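Local atomic coordinates of 6-phospho-beta-glucosidase BglT (Thermotoga maritima, PDB entry 1UP7), a protein that hydrolyses cellobiose 6'-phosphate to glucose 6-phosphate and glucose, using NAD+ and a manganese ion as cofactors. Residues A74-F79 against H302-L307; E176-R181 against V201-E206; Y243-Y246 against K252-K255; E326-D331 against F360-K365. One frame throughout, in Å; residues are numbered along the deposited sequence.

Interaction 1 of 4, residues A74-F79 against H302-L307; sequences AKYVIF and HLIRDL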
loop_
_atom_site.group_PDB
_atom_site.type_symbol
_atom_site.label_atom_id
_atom_site.label_comp_id
_atom_site.label_asym_id
_atom_site.label_seq_id
_atom_site.Cartn_x
_atom_site.Cartn_y
_atom_site.Cartn_z
ATOM N N ALA A 74 -16.314 -24.571 25.042
ATOM C CA ALA A 74 -14.863 -24.565 24.977
ATOM C C ALA A 74 -14.319 -23.150 24.814
ATOM O O ALA A 74 -14.885 -22.328 24.090
ATOM C CB ALA A 74 -14.386 -25.471 23.853
ATOM N N LYS A 75 -13.250 -22.854 25.530
ATOM C CA LYS A 75 -12.516 -21.614 25.341
ATOM C C LYS A 75 -11.476 -21.822 24.212
ATOM O O LYS A 75 -11.236 -20.910 23.422
ATOM C CB LYS A 75 -11.859 -21.195 26.668
ATOM C CG LYS A 75 -11.115 -19.877 26.580
ATOM C CD LYS A 75 -11.253 -19.033 27.828
ATOM C CE LYS A 75 -10.701 -17.606 27.584
ATOM N NZ LYS A 75 -10.039 -17.012 28.826
ATOM N N TYR A 76 -10.894 -23.024 24.129
ATOM C CA TYR A 76 -9.964 -23.368 23.031
ATOM C C TYR A 76 -10.396 -24.632 22.318
ATOM O O TYR A 76 -10.829 -25.609 22.950
ATOM C CB TYR A 76 -8.483 -23.492 23.488
ATOM C CG TYR A 76 -8.026 -22.267 24.205
ATOM C CD1 TYR A 76 -7.546 -21.159 23.497
ATOM C CD2 TYR A 76 -8.155 -22.175 25.596
ATOM C CE1 TYR A 76 -7.173 -19.981 24.173
ATOM C CE2 TYR A 76 -7.786 -21.011 26.282
ATOM C CZ TYR A 76 -7.290 -19.920 25.558
ATOM O OH TYR A 76 -6.927 -18.790 26.237
ATOM N N VAL A 77 -10.281 -24.610 21.001
ATOM C CA VAL A 77 -10.537 -25.797 20.187
ATOM C C VAL A 77 -9.309 -26.141 19.347
ATOM O O VAL A 77 -8.831 -25.319 18.543
ATOM C CB VAL A 77 -11.839 -25.639 19.319
ATOM C CG1 VAL A 77 -12.111 -26.872 18.468
ATOM C CG2 VAL A 77 -13.064 -25.363 20.237
ATOM N N ILE A 78 -8.825 -27.374 19.506
ATOM C CA ILE A 78 -7.638 -27.814 18.800
ATOM C C ILE A 78 -8.039 -28.696 17.638
ATOM O O ILE A 78 -8.611 -29.765 17.852
ATOM C CB ILE A 78 -6.632 -28.535 19.763
ATOM C CG1 ILE A 78 -6.133 -27.560 20.852
ATOM C CG2 ILE A 78 -5.452 -29.172 18.960
ATOM C CD1 ILE A 78 -5.452 -28.229 22.022
ATOM N N PHE A 79 -7.736 -28.240 16.407
ATOM C CA PHE A 79 -7.926 -29.060 15.206
ATOM C C PHE A 79 -6.696 -29.909 14.991
ATOM O O PHE A 79 -5.610 -29.383 14.707
ATOM C CB PHE A 79 -8.120 -28.197 13.949
ATOM C CG PHE A 79 -9.484 -27.622 13.806
ATOM C CD1 PHE A 79 -10.453 -27.786 14.815
ATOM C CD2 PHE A 79 -9.806 -26.885 12.672
ATOM C CE1 PHE A 79 -11.721 -27.223 14.686
ATOM C CE2 PHE A 79 -11.092 -26.330 12.515
ATOM C CZ PHE A 79 -12.046 -26.504 13.528
ATOM N N HIS A 302 1.940 -24.123 25.062
ATOM C CA HIS A 302 2.606 -22.861 25.331
ATOM C C HIS A 302 1.796 -21.687 24.754
ATOM O O HIS A 302 1.614 -20.669 25.434
ATOM C CB HIS A 302 4.046 -22.903 24.789
ATOM C CG HIS A 302 5.022 -23.541 25.734
ATOM N ND1 HIS A 302 6.334 -23.120 25.853
ATOM C CD2 HIS A 302 4.870 -24.553 26.628
ATOM C CE1 HIS A 302 6.949 -23.852 26.768
ATOM N NE2 HIS A 302 6.082 -24.727 27.251
ATOM N N LEU A 303 1.280 -21.860 23.532
ATOM C CA LEU A 303 0.390 -20.880 22.903
ATOM C C LEU A 303 -0.853 -20.608 23.758
ATOM O O LEU A 303 -1.182 -19.454 24.047
ATOM C CB LEU A 303 -0.011 -21.298 21.482
ATOM C CG LEU A 303 -0.962 -20.288 20.815
ATOM C CD1 LEU A 303 -0.312 -18.873 20.689
ATOM C CD2 LEU A 303 -1.534 -20.771 19.453
ATOM N N ILE A 304 -1.513 -21.681 24.193
ATOM C CA ILE A 304 -2.718 -21.576 25.011
ATOM C C ILE A 304 -2.419 -20.910 26.377
ATOM O O ILE A 304 -3.152 -20.054 26.840
ATOM C CB ILE A 304 -3.414 -22.978 25.159
ATOM C CG1 ILE A 304 -4.169 -23.335 23.890
ATOM C CG2 ILE A 304 -4.404 -23.010 26.342
ATOM C CD1 ILE A 304 -4.640 -24.813 23.817
ATOM N N ARG A 305 -1.327 -21.318 26.999
ATOM C CA ARG A 305 -0.844 -20.729 28.233
ATOM C C ARG A 305 -0.694 -19.202 28.108
ATOM O O ARG A 305 -1.193 -18.461 28.949
ATOM C CB ARG A 305 0.489 -21.389 28.595
ATOM C CG ARG A 305 1.094 -21.038 29.941
ATOM C CD ARG A 305 2.452 -20.341 29.822
ATOM N NE ARG A 305 3.574 -21.252 29.695
ATOM C CZ ARG A 305 4.511 -21.207 28.739
ATOM N NH1 ARG A 305 4.496 -20.306 27.757
ATOM N NH2 ARG A 305 5.482 -22.097 28.770
ATOM N N ASP A 306 -0.039 -18.729 27.050
ATOM C CA ASP A 306 0.267 -17.295 26.917
ATOM C C ASP A 306 -0.934 -16.522 26.359
ATOM O O ASP A 306 -1.031 -15.314 26.503
ATOM C CB ASP A 306 1.552 -17.060 26.106
ATOM C CG ASP A 306 2.741 -17.773 26.701
ATOM O OD1 ASP A 306 2.719 -18.002 27.930
ATOM O OD2 ASP A 306 3.739 -18.174 26.046
ATOM N N LEU A 307 -1.864 -17.238 25.756
ATOM C CA LEU A 307 -3.166 -16.667 25.397
ATOM C C LEU A 307 -4.021 -16.480 26.646
ATOM O O LEU A 307 -4.874 -15.596 26.685
ATOM C CB LEU A 307 -3.884 -17.594 24.429
ATOM C CG LEU A 307 -4.261 -17.245 22.980
ATOM C CD1 LEU A 307 -3.834 -15.889 22.483
ATOM C CD2 LEU A 307 -3.775 -18.298 22.083
#

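Interaction 2 of 4, residues E176-R181 against V201-E206; sequences EMFSAR and VFVKGE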
loop_
_atom_site.group_PDB
_atom_site.type_symbol
_atom_site.label_atom_id
_atom_site.label_comp_id
_atom_site.label_asym_id
_atom_site.label_seq_id
_atom_site.Cartn_x
_atom_site.Cartn_y
_atom_site.Cartn_z
ATOM N N GLU A 176 19.507 -25.024 22.560
ATOM C CA GLU A 176 20.478 -26.079 22.914
ATOM C C GLU A 176 21.899 -25.672 22.553
ATOM O O GLU A 176 22.816 -25.849 23.343
ATOM C CB GLU A 176 20.110 -27.388 22.194
ATOM C CG GLU A 176 19.775 -28.555 23.122
ATOM C CD GLU A 176 18.356 -29.056 22.934
ATOM O OE1 GLU A 176 17.944 -29.296 21.761
ATOM O OE2 GLU A 176 17.640 -29.211 23.953
ATOM N N MET A 177 22.071 -25.119 21.354
ATOM C CA MET A 177 23.380 -24.657 20.871
ATOM C C MET A 177 24.045 -23.700 21.862
ATOM O O MET A 177 25.255 -23.741 22.087
ATOM C CB MET A 177 23.176 -23.851 19.587
ATOM C CG MET A 177 23.364 -24.573 18.270
ATOM S SD MET A 177 23.644 -23.308 16.995
ATOM C CE MET A 177 25.272 -22.743 17.449
ATOM N N PHE A 178 23.245 -22.795 22.421
ATOM C CA PHE A 178 23.773 -21.686 23.226
ATOM C C PHE A 178 23.480 -21.834 24.717
ATOM O O PHE A 178 23.720 -20.903 25.482
ATOM C CB PHE A 178 23.212 -20.324 22.740
ATOM C CG PHE A 178 23.682 -19.926 21.373
ATOM C CD1 PHE A 178 24.901 -19.264 21.213
ATOM C CD2 PHE A 178 22.929 -20.245 20.243
ATOM C CE1 PHE A 178 25.369 -18.913 19.948
ATOM C CE2 PHE A 178 23.394 -19.897 18.966
ATOM C CZ PHE A 178 24.626 -19.236 18.822
ATOM N N SER A 179 22.956 -22.984 25.140
ATOM C CA SER A 179 22.722 -23.246 26.569
ATOM C C SER A 179 21.737 -22.230 27.181
ATOM O O SER A 179 21.934 -21.741 28.312
ATOM C CB SER A 179 24.049 -23.259 27.371
ATOM O OG SER A 179 24.957 -24.230 26.857
ATOM N N ALA A 180 20.683 -21.933 26.428
ATOM C CA ALA A 180 19.745 -20.891 26.805
ATOM C C ALA A 180 18.334 -21.465 26.867
ATOM O O ALA A 180 18.109 -22.604 26.470
ATOM C CB ALA A 180 19.814 -19.723 25.787
ATOM N N ARG A 181 17.391 -20.679 27.371
ATOM C CA ARG A 181 15.972 -21.034 27.323
ATOM C C ARG A 181 15.333 -20.672 25.991
ATOM O O ARG A 181 15.832 -19.821 25.242
ATOM C CB ARG A 181 15.195 -20.312 28.428
ATOM C CG ARG A 181 15.587 -20.679 29.843
ATOM C CD ARG A 181 14.905 -19.806 30.910
ATOM N NE ARG A 181 15.323 -18.394 30.832
ATOM C CZ ARG A 181 14.503 -17.340 30.948
ATOM N NH1 ARG A 181 13.201 -17.521 31.164
ATOM N NH2 ARG A 181 14.988 -16.100 30.851
ATOM N N VAL A 201 19.140 -14.411 13.840
ATOM C CA VAL A 201 18.977 -15.137 15.086
ATOM C C VAL A 201 19.577 -14.341 16.221
ATOM O O VAL A 201 20.731 -13.927 16.161
ATOM C CB VAL A 201 19.621 -16.537 15.078
ATOM C CG1 VAL A 201 19.416 -17.194 16.435
ATOM C CG2 VAL A 201 18.992 -17.398 14.032
ATOM N N PHE A 202 18.774 -14.134 17.255
ATOM C CA PHE A 202 19.213 -13.465 18.463
ATOM C C PHE A 202 19.048 -14.408 19.659
ATOM O O PHE A 202 17.996 -15.037 19.819
ATOM C CB PHE A 202 18.379 -12.197 18.738
ATOM C CG PHE A 202 18.503 -11.111 17.690
ATOM C CD1 PHE A 202 17.646 -11.088 16.578
ATOM C CD2 PHE A 202 19.431 -10.085 17.842
ATOM C CE1 PHE A 202 17.757 -10.064 15.627
ATOM C CE2 PHE A 202 19.543 -9.063 16.887
ATOM C CZ PHE A 202 18.706 -9.053 15.782
ATOM N N VAL A 203 20.079 -14.494 20.495
ATOM C CA VAL A 203 20.007 -15.253 21.738
ATOM C C VAL A 203 20.378 -14.316 22.882
ATOM O O VAL A 203 21.480 -13.747 22.916
ATOM C CB VAL A 203 20.943 -16.474 21.735
ATOM C CG1 VAL A 203 21.060 -17.072 23.164
ATOM C CG2 VAL A 203 20.443 -17.502 20.732
ATOM N N LYS A 204 19.453 -14.155 23.824
ATOM C CA LYS A 204 19.616 -13.158 24.893
ATOM C C LYS A 204 20.032 -11.756 24.371
ATOM O O LYS A 204 20.849 -11.062 24.991
ATOM C CB LYS A 204 20.600 -13.644 25.975
ATOM C CG LYS A 204 20.044 -14.744 26.877
ATOM C CD LYS A 204 21.129 -15.294 27.801
ATOM C CE LYS A 204 20.678 -16.615 28.422
ATOM N NZ LYS A 204 21.706 -17.211 29.336
ATOM N N GLY A 205 19.473 -11.364 23.219
ATOM C CA GLY A 205 19.777 -10.086 22.615
ATOM C C GLY A 205 20.998 -10.024 21.731
ATOM O O GLY A 205 21.111 -9.077 20.970
ATOM N N GLU A 206 21.918 -10.983 21.834
ATOM C CA GLU A 206 23.065 -10.987 20.929
ATOM C C GLU A 206 22.676 -11.574 19.559
ATOM O O GLU A 206 22.027 -12.614 19.486
ATOM C CB GLU A 206 24.284 -11.718 21.522
ATOM C CG GLU A 206 25.451 -11.739 20.529
ATOM C CD GLU A 206 26.657 -12.587 20.952
ATOM O OE1 GLU A 206 26.713 -13.037 22.126
ATOM O OE2 GLU A 206 27.553 -12.800 20.086
#

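Interaction 3 of 4, residues Y243-Y246 against K252-K255; sequences YLRY and KMFK. With G6P (6-O-phosphono-alpha-D-glucopyranose), chain J.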
loop_
_atom_site.group_PDB
_atom_site.type_symbol
_atom_site.label_atom_id
_atom_site.label_comp_id
_atom_site.label_asym_id
_atom_site.label_seq_id
_atom_site.Cartn_x
_atom_site.Cartn_y
_atom_site.Cartn_z
ATOM N N TYR A 243 11.583 -28.163 4.129
ATOM C CA TYR A 243 10.620 -28.398 3.054
ATOM C C TYR A 243 10.962 -27.701 1.752
ATOM O O TYR A 243 10.392 -28.048 0.713
ATOM C CB TYR A 243 9.237 -27.956 3.482
ATOM C CG TYR A 243 8.507 -28.979 4.317
ATOM C CD1 TYR A 243 8.786 -29.126 5.694
ATOM C CD2 TYR A 243 7.518 -29.795 3.739
ATOM C CE1 TYR A 243 8.101 -30.078 6.463
ATOM C CE2 TYR A 243 6.844 -30.750 4.481
ATOM C CZ TYR A 243 7.122 -30.887 5.831
ATOM O OH TYR A 243 6.445 -31.839 6.563
ATOM N N LEU A 244 11.867 -26.724 1.817
ATOM C CA LEU A 244 12.319 -26.032 0.622
ATOM C C LEU A 244 13.063 -26.999 -0.281
ATOM O O LEU A 244 13.199 -26.742 -1.450
ATOM C CB LEU A 244 13.179 -24.803 0.951
ATOM C CG LEU A 244 12.469 -23.444 0.850
ATOM C CD1 LEU A 244 11.611 -23.248 -0.447
ATOM C CD2 LEU A 244 11.598 -23.215 2.102
ATOM N N ARG A 245 13.521 -28.111 0.272
ATOM C CA ARG A 245 14.230 -29.131 -0.498
ATOM C C ARG A 245 13.390 -29.603 -1.686
ATOM O O ARG A 245 13.938 -29.935 -2.725
ATOM C CB ARG A 245 14.528 -30.361 0.351
ATOM C CG ARG A 245 15.814 -30.311 1.156
ATOM C CD ARG A 245 15.926 -31.530 2.123
ATOM N NE ARG A 245 14.564 -31.844 2.594
ATOM C CZ ARG A 245 14.164 -32.993 3.123
ATOM N NH1 ARG A 245 15.016 -34.013 3.239
ATOM N NH2 ARG A 245 12.893 -33.125 3.527
ATOM N N TYR A 246 12.070 -29.635 -1.513
ATOM C CA TYR A 246 11.155 -30.120 -2.564
ATOM C C TYR A 246 11.096 -29.187 -3.740
ATOM O O TYR A 246 10.869 -29.640 -4.853
ATOM C CB TYR A 246 9.725 -30.373 -2.040
ATOM C CG TYR A 246 9.676 -31.448 -0.978
ATOM C CD1 TYR A 246 9.797 -32.791 -1.308
ATOM C CD2 TYR A 246 9.529 -31.112 0.376
ATOM C CE1 TYR A 246 9.785 -33.785 -0.325
ATOM C CE2 TYR A 246 9.515 -32.087 1.370
ATOM C CZ TYR A 246 9.661 -33.419 1.010
ATOM O OH TYR A 246 9.646 -34.385 1.999
ATOM N N LYS A 252 16.252 -34.492 -6.942
ATOM C CA LYS A 252 16.749 -35.368 -5.877
ATOM C C LYS A 252 15.586 -35.885 -5.010
ATOM O O LYS A 252 15.506 -37.067 -4.701
ATOM C CB LYS A 252 17.736 -34.623 -4.986
ATOM C CG LYS A 252 18.772 -35.469 -4.321
ATOM C CD LYS A 252 19.996 -34.615 -3.879
ATOM C CE LYS A 252 21.255 -35.002 -4.669
ATOM N NZ LYS A 252 22.418 -34.125 -4.298
ATOM N N MET A 253 14.688 -34.995 -4.611
ATOM C CA MET A 253 13.528 -35.384 -3.813
ATOM C C MET A 253 12.540 -36.298 -4.569
ATOM O O MET A 253 12.010 -37.261 -3.985
ATOM C CB MET A 253 12.756 -34.175 -3.238
ATOM C CG MET A 253 13.569 -33.320 -2.226
ATOM S SD MET A 253 14.293 -34.294 -0.840
ATOM C CE MET A 253 15.826 -34.393 -1.337
ATOM N N PHE A 254 12.288 -36.011 -5.847
ATOM C CA PHE A 254 11.433 -36.889 -6.611
ATOM C C PHE A 254 11.996 -38.298 -6.638
ATOM O O PHE A 254 11.216 -39.257 -6.450
ATOM C CB PHE A 254 11.206 -36.441 -8.051
ATOM C CG PHE A 254 10.376 -37.433 -8.846
ATOM C CD1 PHE A 254 8.968 -37.406 -8.772
ATOM C CD2 PHE A 254 10.987 -38.401 -9.626
ATOM C CE1 PHE A 254 8.203 -38.327 -9.477
ATOM C CE2 PHE A 254 10.213 -39.350 -10.327
ATOM C CZ PHE A 254 8.802 -39.307 -10.259
ATOM N N LYS A 255 13.301 -38.442 -6.903
ATOM C CA LYS A 255 13.927 -39.757 -6.940
ATOM C C LYS A 255 13.815 -40.457 -5.585
ATOM O O LYS A 255 13.498 -41.641 -5.497
ATOM C CB LYS A 255 15.385 -39.682 -7.346
ATOM C CG LYS A 255 16.068 -41.034 -7.347
ATOM C CD LYS A 255 17.460 -40.956 -7.981
ATOM C CE LYS A 255 18.159 -42.324 -7.956
ATOM N NZ LYS A 255 17.253 -43.458 -8.363
HETATM C C1 G6P J . 7.105 -32.298 10.300
HETATM C C2 G6P J . 6.128 -31.211 9.773
HETATM C C3 G6P J . 4.686 -31.631 10.054
HETATM C C4 G6P J . 4.441 -32.933 9.309
HETATM C C5 G6P J . 5.380 -34.006 9.893
HETATM C C6 G6P J . 5.210 -35.324 9.150
HETATM O O1 G6P J . 8.495 -32.032 10.033
HETATM O O2 G6P J . 6.343 -29.923 10.348
HETATM O O3 G6P J . 3.731 -30.625 9.698
HETATM O O4 G6P J . 3.059 -33.292 9.360
HETATM O O5 G6P J . 6.772 -33.610 9.790
HETATM O O6 G6P J . 5.446 -36.428 10.009
HETATM P P G6P J . 4.778 -37.863 9.708
HETATM O O1P G6P J . 5.076 -38.721 10.916
HETATM O O2P G6P J . 5.316 -38.579 8.479
HETATM O O3P G6P J . 3.298 -37.640 9.568
#

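Interaction 4 of 4, residues E326-D331 against F360-K365; sequences ENLPDD and FIHAVK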
loop_
_atom_site.group_PDB
_atom_site.type_symbol
_atom_site.label_atom_id
_atom_site.label_comp_id
_atom_site.label_asym_id
_atom_site.label_seq_id
_atom_site.Cartn_x
_atom_site.Cartn_y
_atom_site.Cartn_z
ATOM N N GLU A 326 7.172 -5.726 5.679
ATOM C CA GLU A 326 6.638 -4.515 5.084
ATOM C C GLU A 326 6.472 -4.603 3.560
ATOM O O GLU A 326 5.637 -3.905 3.011
ATOM C CB GLU A 326 7.439 -3.282 5.503
ATOM C CG GLU A 326 8.789 -3.140 4.849
ATOM C CD GLU A 326 9.583 -1.948 5.386
ATOM O OE1 GLU A 326 9.784 -1.833 6.629
ATOM O OE2 GLU A 326 10.022 -1.121 4.549
ATOM N N ASN A 327 7.253 -5.453 2.891
ATOM C CA ASN A 327 7.160 -5.555 1.439
ATOM C C ASN A 327 6.330 -6.764 0.999
ATOM O O ASN A 327 6.540 -7.325 -0.058
ATOM C CB ASN A 327 8.539 -5.520 0.771
ATOM C CG ASN A 327 9.462 -6.644 1.237
ATOM O OD1 ASN A 327 9.269 -7.227 2.305
ATOM N ND2 ASN A 327 10.465 -6.952 0.422
ATOM N N LEU A 328 5.386 -7.162 1.843
ATOM C CA LEU A 328 4.383 -8.168 1.464
ATOM C C LEU A 328 3.025 -7.575 1.853
ATOM O O LEU A 328 2.950 -6.805 2.835
ATOM C CB LEU A 328 4.637 -9.457 2.237
ATOM C CG LEU A 328 5.064 -10.790 1.607
ATOM C CD1 LEU A 328 5.337 -10.766 0.103
ATOM C CD2 LEU A 328 6.224 -11.375 2.380
ATOM N N PRO A 329 1.943 -7.896 1.143
ATOM C CA PRO A 329 0.630 -7.344 1.539
ATOM C C PRO A 329 0.195 -7.706 2.965
ATOM O O PRO A 329 0.465 -8.789 3.452
ATOM C CB PRO A 329 -0.346 -7.928 0.505
ATOM C CG PRO A 329 0.517 -8.285 -0.687
ATOM C CD PRO A 329 1.828 -8.773 -0.042
ATOM N N ASP A 330 -0.490 -6.784 3.621
ATOM C CA ASP A 330 -1.002 -7.016 4.965
ATOM C C ASP A 330 -1.846 -8.279 5.126
ATOM O O ASP A 330 -1.829 -8.908 6.178
ATOM C CB ASP A 330 -1.866 -5.847 5.422
ATOM C CG ASP A 330 -1.113 -4.564 5.502
ATOM O OD1 ASP A 330 0.139 -4.606 5.590
ATOM O OD2 ASP A 330 -1.730 -3.452 5.493
ATOM N N ASP A 331 -2.637 -8.591 4.106
ATOM C CA ASP A 331 -3.591 -9.695 4.179
ATOM C C ASP A 331 -2.969 -11.064 3.922
ATOM O O ASP A 331 -3.660 -12.066 4.083
ATOM C CB ASP A 331 -4.747 -9.475 3.190
ATOM C CG ASP A 331 -4.243 -9.200 1.783
ATOM O OD1 ASP A 331 -3.871 -10.134 1.044
ATOM O OD2 ASP A 331 -4.100 -8.044 1.347
ATOM N N PHE A 360 9.301 -17.362 -3.564
ATOM C CA PHE A 360 8.477 -18.508 -3.164
ATOM C C PHE A 360 7.158 -18.102 -2.505
ATOM O O PHE A 360 6.124 -18.634 -2.862
ATOM C CB PHE A 360 9.230 -19.477 -2.249
ATOM C CG PHE A 360 10.452 -20.079 -2.894
ATOM C CD1 PHE A 360 10.328 -21.147 -3.789
ATOM C CD2 PHE A 360 11.711 -19.576 -2.610
ATOM C CE1 PHE A 360 11.454 -21.697 -4.388
ATOM C CE2 PHE A 360 12.839 -20.125 -3.195
ATOM C CZ PHE A 360 12.705 -21.175 -4.091
ATOM N N ILE A 361 7.194 -17.163 -1.559
ATOM C CA ILE A 361 6.002 -16.818 -0.821
ATOM C C ILE A 361 4.874 -16.322 -1.737
ATOM O O ILE A 361 3.715 -16.759 -1.592
ATOM C CB ILE A 361 6.308 -15.770 0.273
ATOM C CG1 ILE A 361 7.343 -16.310 1.306
ATOM C CG2 ILE A 361 5.007 -15.264 0.911
ATOM C CD1 ILE A 361 7.902 -15.221 2.230
ATOM N N HIS A 362 5.202 -15.408 -2.666
ATOM C CA HIS A 362 4.207 -14.864 -3.574
ATOM C C HIS A 362 3.602 -16.011 -4.413
ATOM O O HIS A 362 2.392 -16.142 -4.509
ATOM C CB HIS A 362 4.844 -13.826 -4.521
ATOM C CG HIS A 362 5.005 -12.460 -3.947
ATOM N ND1 HIS A 362 3.952 -11.741 -3.411
ATOM C CD2 HIS A 362 6.091 -11.647 -3.876
ATOM C CE1 HIS A 362 4.384 -10.555 -3.019
ATOM N NE2 HIS A 362 5.673 -10.464 -3.306
ATOM N N ALA A 363 4.443 -16.839 -5.027
ATOM C CA ALA A 363 3.943 -17.865 -5.953
ATOM C C ALA A 363 3.010 -18.859 -5.240
ATOM O O ALA A 363 1.923 -19.210 -5.721
ATOM C CB ALA A 363 5.139 -18.643 -6.660
ATOM N N VAL A 364 3.430 -19.300 -4.066
ATOM C CA VAL A 364 2.606 -20.239 -3.341
ATOM C C VAL A 364 1.356 -19.570 -2.776
ATOM O O VAL A 364 0.282 -20.184 -2.753
ATOM C CB VAL A 364 3.429 -20.954 -2.268
ATOM C CG1 VAL A 364 2.540 -21.818 -1.380
ATOM C CG2 VAL A 364 4.515 -21.810 -2.974
ATOM N N LYS A 365 1.458 -18.307 -2.355
ATOM C CA LYS A 365 0.260 -17.605 -1.890
ATOM C C LYS A 365 -0.796 -17.477 -3.016
ATOM O O LYS A 365 -2.027 -17.611 -2.763
ATOM C CB LYS A 365 0.611 -16.253 -1.258
ATOM C CG LYS A 365 -0.578 -15.394 -0.794
ATOM C CD LYS A 365 -1.406 -16.007 0.386
ATOM C CE LYS A 365 -0.512 -16.278 1.620
ATOM N NZ LYS A 365 -1.078 -17.221 2.646
#

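Interaction 1 of 4, residues A74-F79 against H302-L307
In the Rossmann-type sheet of this family 4 glycosidase, Tyr76 and Ile78 of the inner strand 76-79 meet Ile304 and Leu307 of helix 296-308, which belongs to the C-terminal part of the chain. The helix packs on the sheet almost antiparallel to the strand, at 162°, with the segment axes 11.0 Å apart at closest approach. Nothing polar joins the two segments; the contact is apolar and buried. Its main element is a CH-pi contact: Ile304 CG2 lies over one face of the Tyr76 ring, 4.1 Å from the ring centroid and 18° off its normal, displaced toward the CD2-CE2 rim. The ring reaches the helix because CG stands beside the backbone N, opposite the carbonyl carbon (chi1 -54°). Further along the helix, Leu307 CB approaches the phenol end of the same ring, 3.7 Å from Tyr76 OH. Lys75, just before Tyr76 in the chain, forms a salt bridge through NZ with Glu308, the residue after the segment 302-307. Strands 4-8 and 136-139 flank the strand in the sheet, and the side chain of Ile78 also touches Ile5. Toward the helix, Ile78 turns its delta methyl, so that CD1 meets Ile304 CD1 at 3.9 Å.

Interaction 2 of 4, residues E176-R181 against V201-E206
Phe178 and Ala180 meet Val203 where a Schellman motif ends helix 166-177 and a type I' beta turn, Val203 to Glu206, follows strand 195-203. The backbone bonds shape each side separately. Ser179, with positive phi, is the C-prime residue, and Ala180 N bonds to Ala175 O while Ser179 N makes a weak bond to Glu176 O. Across the turn, Val203 N reaches Glu206 O and Glu206 N returns to Val203 O, at 2.9 and 3.0 Å.

Between the segments the contacts are apolar, and the two methyls of Val203 divide the work. CG1, opposite the backbone N (chi1 168°), touches both Phe178 CB and Ala180 CB, 3.9 Å from each. The other methyl, CG2, comes obliquely to the Phe178 ring, 3.7 Å from CD2. An alanine at Val203 is likely to open a gap beside the Phe178 ring and leave Ala180 CB without its valine neighbour. Val208 and helix 209-216 also pack against the Phe178 ring, while Ile174, in the last turns of the same helix 166-177, touches Val203.

At the exposed margin, the extended chain of Lys204 reaches Ala180 with its far end, CE lying 4.2 Å from Ala180 CB.

Interaction 3 of 4, residues Y243-Y246 against K252-K255
Met253, on helix 250-258, faces Arg245 and Tyr246 of the short helix 245-248, and the nearest CA atoms, those of Tyr246 and Met253, are 5.9 Å apart. Within the first segment, Tyr246 N bonds to Tyr243 O at 3.2 Å.

Met253 carries the contact with a folded side chain. Its CG lies 3.4 Å from Arg245 O, and the bend at chi2 (-53°) turns SD across the arginine chain, over one face of the guanidinium, 4.0 Å above the plane and displaced toward the rim. That guanidinium is held from outside the segments: NH1 forms a salt bridge with Glu226, and NE bonds to Pro242 O. Met253 CB approaches Tyr246 CD1 at 3.8 Å, and SD makes an oblique Met-aromatic contact with this ring, 5.1 Å from its centroid.

At the other end of the first segment, Tyr243 points its phenol at the bound glucose 6-phosphate. The sugar's C2 lies at the ring edge near the ring plane, and Tyr243 OH comes within 3.3 Å of it. A phenylalanine at Tyr243 lacks the hydroxyl and would probably leave C2 without the group placed to accept its proton. The placement fits the proton acceptor of the family 4 glycosidases, whose NAD-dependent mechanism takes a proton from C2; Asn165, Arg263 and Glu105 are among the residues hydrogen-bonded to the sugar phosphate in this active site.

Interaction 4 of 4, residues E326-D331 against F360-K365
Leu328 and Pro329, in a loop without regular structure, lie against the side of helix 355-376, the nearest CA atoms, of Leu328 and His362, being 8.4 Å apart. The side chains that close this distance are those of Leu328, Ile361 and His362, and no hydrogen bond passes between the two segments.

Leu328 forks over the helix. Its CD1 sits over one face of the His362 imidazole, nearest the CE1-NE2 side and 3.3 Å from CE1. The second branch, CD2, meets Ile361 CD1 at 4.2 Å, the two side chains crossing at about a right angle. Pro329 adds a looser contact, its CD coming obliquely to His362 CE1 at 4.3 Å.

His362 swings out to the loop with CG opposite its own carbonyl carbon (chi1 -82°). Its rotation is further fixed by a hydrogen bond between ND1 and the hydroxyl of Tyr332, just beyond the loop segment. The imidazole also stacks on His362 of the third subunit, so the ring that Leu328 covers takes part in a contact between subunits. At the end of the loop segment, Asp331 OD1 forms a salt bridge with Arg369 further along the helix. The contact belongs to the C-terminal domain of the family 4 fold, where the connection between antiparallel strands 313-320 and 333-341 closes onto helix 355-376 at a subunit interface of the tetramer.

Interaction 3 lies at the active site, with Tyr243 at the bound glucose 6-phosphate. Interaction 4 is its direct neighbour: the two touch through Leu244 CD1 and Phe360 CD1, 4.2 Å apart, and the Ile361 side chain is about 12 Å from that of Tyr243. Interaction 1 lies across the chain's centre from interaction 3, their centres 34 Å apart, and concerns the cofactor side, with the Ile78 side chain about 7 Å from NAD. Interactions 2 and 3 are both nested in the loop that interaction 1 closes; interaction 4 follows it. Interaction 2 is away from the annotated sites but, like interaction 4, touches the second subunit.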